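Local coordinates for protein Cfl (Pectobacterium brasiliense, PDB 7A9J) that probably activates carboxylic acids such as coronafacic acid with ATP, as other AMP-binding ligases do, and joins them to an amine in amide synthesis, at residues A384-I389 / E396-D401. The protein carries 1 engineered substitution. Sequence-based numbering, arbitrary orientation.
Sequences AKTIGI and ELFPSD
Ile389 and Glu396 exchange two backbone hydrogen bonds, Ile389 N to Glu396 O at 2.8 Å and Glu396 N to Ile389 O at 2.7 Å, and so form an antiparallel hydrogen-bonded pair that satisfies both donors and both acceptors at once. The pair belongs to the beta hairpin of strands 388-390 and 395-397, and the non-hydrogen-bonded pair Gly388–Leu397 follows it. There the strands draw close, with Gly388 CA 2.9 Å from Glu396 O, and the backbone angles of Gly388 are ones that call for glycine. Past this pair the carbonyl of Ile387 accepts a fairly straight bond from Phe398 N (3.2 Å, 166° at the hydrogen), although the donor stands above the carbonyl plane. The same oxygen also receives a CA-H contact from Leu397, whose CD2 lies alongside Ile387 CG2.

On the other side of the hairpin the Phe398 ring leans toward residues 384-389. Its CZ rests 3.6 Å from Ile389 CG1, and its CD2 is 3.1 Å from Thr386 OG1, a hydroxyl whose weak hydrogen bond goes to Glu338 O instead. Arg402 adds a cation-pi contact to the ring. Farther along, where the strands have ended, Lys385 bends at chi2 (-85°) and sends NZ to Ser400 O at 3.1 Å, almost in line with the carbonyl. The strongest polar partner of this ammonium is Ser382 O, just upstream, while the bond to Ser400 O links 384-389 to 396-401.

Within the four-stranded antiparallel sheet, strand 395-397 is outermost, while strand 388-390 has strand 198-202 as its other neighbour, with backbone hydrogen bonds between Ile387 and Gly388 and Val200. Helix 203-214 packs against Ala384, and its Thr205 hydroxyl bonds to Lys385 O.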
loop_
_atom_site.group_PDB
_atom_site.type_symbol
_atom_site.label_atom_id
_atom_site.label_comp_id
_atom_site.label_asym_id
_atom_site.label_seq_id
_atom_site.Cartn_x
_atom_site.Cartn_y
_atom_site.Cartn_z
ATOM N N ALA A 384 5.221 -14.906 -6.319
ATOM C CA ALA A 384 5.400 -13.910 -7.373
ATOM C C ALA A 384 6.866 -13.499 -7.364
ATOM O O ALA A 384 7.298 -12.661 -6.567
ATOM C CB ALA A 384 4.450 -12.737 -7.191
ATOM N N LYS A 385 7.630 -14.121 -8.241
ATOM C CA LYS A 385 9.067 -13.906 -8.338
ATOM C C LYS A 385 9.364 -12.749 -9.270
ATOM O O LYS A 385 9.154 -12.850 -10.495
ATOM C CB LYS A 385 9.755 -15.159 -8.857
ATOM C CG LYS A 385 9.324 -16.393 -8.175
ATOM C CD LYS A 385 10.123 -16.574 -6.945
ATOM C CE LYS A 385 9.909 -17.978 -6.423
ATOM N NZ LYS A 385 10.097 -17.827 -4.971
ATOM N N THR A 386 9.909 -11.673 -8.712
ATOM C CA THR A 386 10.431 -10.602 -9.546
ATOM C C THR A 386 11.696 -11.081 -10.261
ATOM O O THR A 386 12.386 -12.000 -9.818
ATOM C CB THR A 386 10.690 -9.356 -8.708
ATOM O OG1 THR A 386 11.617 -9.691 -7.661
ATOM C CG2 THR A 386 9.372 -8.894 -8.070
ATOM N N ILE A 387 11.994 -10.456 -11.389
ATOM C CA ILE A 387 13.048 -10.936 -12.254
ATOM C C ILE A 387 14.399 -10.441 -11.778
ATOM O O ILE A 387 15.415 -11.107 -11.986
ATOM C CB ILE A 387 12.800 -10.468 -13.703
ATOM C CG1 ILE A 387 11.404 -10.892 -14.172
ATOM C CG2 ILE A 387 13.879 -10.933 -14.594
ATOM C CD1 ILE A 387 11.009 -12.316 -13.768
ATOM N N GLY A 388 14.444 -9.265 -11.183
ATOM C CA GLY A 388 15.719 -8.641 -10.903
ATOM C C GLY A 388 15.538 -7.142 -10.751
ATOM O O GLY A 388 14.430 -6.633 -10.617
ATOM N N ILE A 389 16.663 -6.455 -10.716
ATOM C CA ILE A 389 16.662 -5.017 -10.517
ATOM C C ILE A 389 17.278 -4.373 -11.733
ATOM O O ILE A 389 18.392 -4.735 -12.151
ATOM C CB ILE A 389 17.414 -4.608 -9.228
ATOM C CG1 ILE A 389 16.641 -5.098 -7.990
ATOM C CG2 ILE A 389 17.656 -3.104 -9.246
ATOM C CD1 ILE A 389 17.385 -4.845 -6.666
ATOM N N GLU A 396 19.957 -6.837 -12.771
ATOM C CA GLU A 396 20.640 -7.678 -11.802
ATOM C C GLU A 396 19.654 -8.757 -11.378
ATOM O O GLU A 396 18.649 -8.458 -10.726
ATOM C CB GLU A 396 21.126 -6.852 -10.616
ATOM C CG GLU A 396 21.935 -5.627 -10.998
ATOM C CD GLU A 396 22.467 -4.889 -9.781
ATOM O OE1 GLU A 396 23.555 -5.258 -9.300
ATOM O OE2 GLU A 396 21.789 -3.959 -9.287
ATOM N N LEU A 397 19.936 -10.008 -11.734
ATOM C CA LEU A 397 18.935 -11.055 -11.614
ATOM C C LEU A 397 18.803 -11.543 -10.176
ATOM O O LEU A 397 19.771 -11.572 -9.407
ATOM C CB LEU A 397 19.270 -12.218 -12.546
ATOM C CG LEU A 397 19.048 -11.894 -14.028
ATOM C CD1 LEU A 397 19.558 -13.043 -14.881
ATOM C CD2 LEU A 397 17.578 -11.616 -14.329
ATOM N N PHE A 398 17.571 -11.906 -9.819
ATOM C CA PHE A 398 17.257 -12.432 -8.501
ATOM C C PHE A 398 17.349 -13.951 -8.526
ATOM O O PHE A 398 16.656 -14.584 -9.333
ATOM C CB PHE A 398 15.848 -12.028 -8.083
ATOM C CG PHE A 398 15.752 -10.665 -7.457
ATOM C CD1 PHE A 398 16.737 -10.197 -6.599
ATOM C CD2 PHE A 398 14.668 -9.848 -7.726
ATOM C CE1 PHE A 398 16.634 -8.943 -6.020
ATOM C CE2 PHE A 398 14.558 -8.585 -7.150
ATOM C CZ PHE A 398 15.539 -8.135 -6.294
ATOM N N PRO A 399 18.161 -14.575 -7.672
ATOM C CA PRO A 399 18.049 -16.034 -7.503
ATOM C C PRO A 399 16.662 -16.386 -6.982
ATOM O O PRO A 399 16.253 -15.929 -5.916
ATOM C CB PRO A 399 19.153 -16.358 -6.490
ATOM C CG PRO A 399 19.454 -15.059 -5.802
ATOM C CD PRO A 399 19.202 -13.986 -6.808
ATOM N N SER A 400 15.925 -17.193 -7.757
ATOM C CA SER A 400 14.509 -17.420 -7.461
ATOM C C SER A 400 14.288 -18.074 -6.099
ATOM O O SER A 400 13.145 -18.124 -5.626
ATOM C CB SER A 400 13.847 -18.262 -8.571
ATOM O OG SER A 400 14.138 -19.646 -8.449
ATOM N N ASP A 401 15.345 -18.549 -5.448
ATOM C CA ASP A 401 15.225 -19.152 -4.134
ATOM C C ASP A 401 15.491 -18.171 -2.999
ATOM O O ASP A 401 15.356 -18.557 -1.836
ATOM C CB ASP A 401 16.173 -20.358 -4.025
ATOM C CG ASP A 401 17.634 -20.013 -4.357
ATOM O OD1 ASP A 401 18.008 -18.817 -4.432
ATOM O OD2 ASP A 401 18.417 -20.969 -4.545
#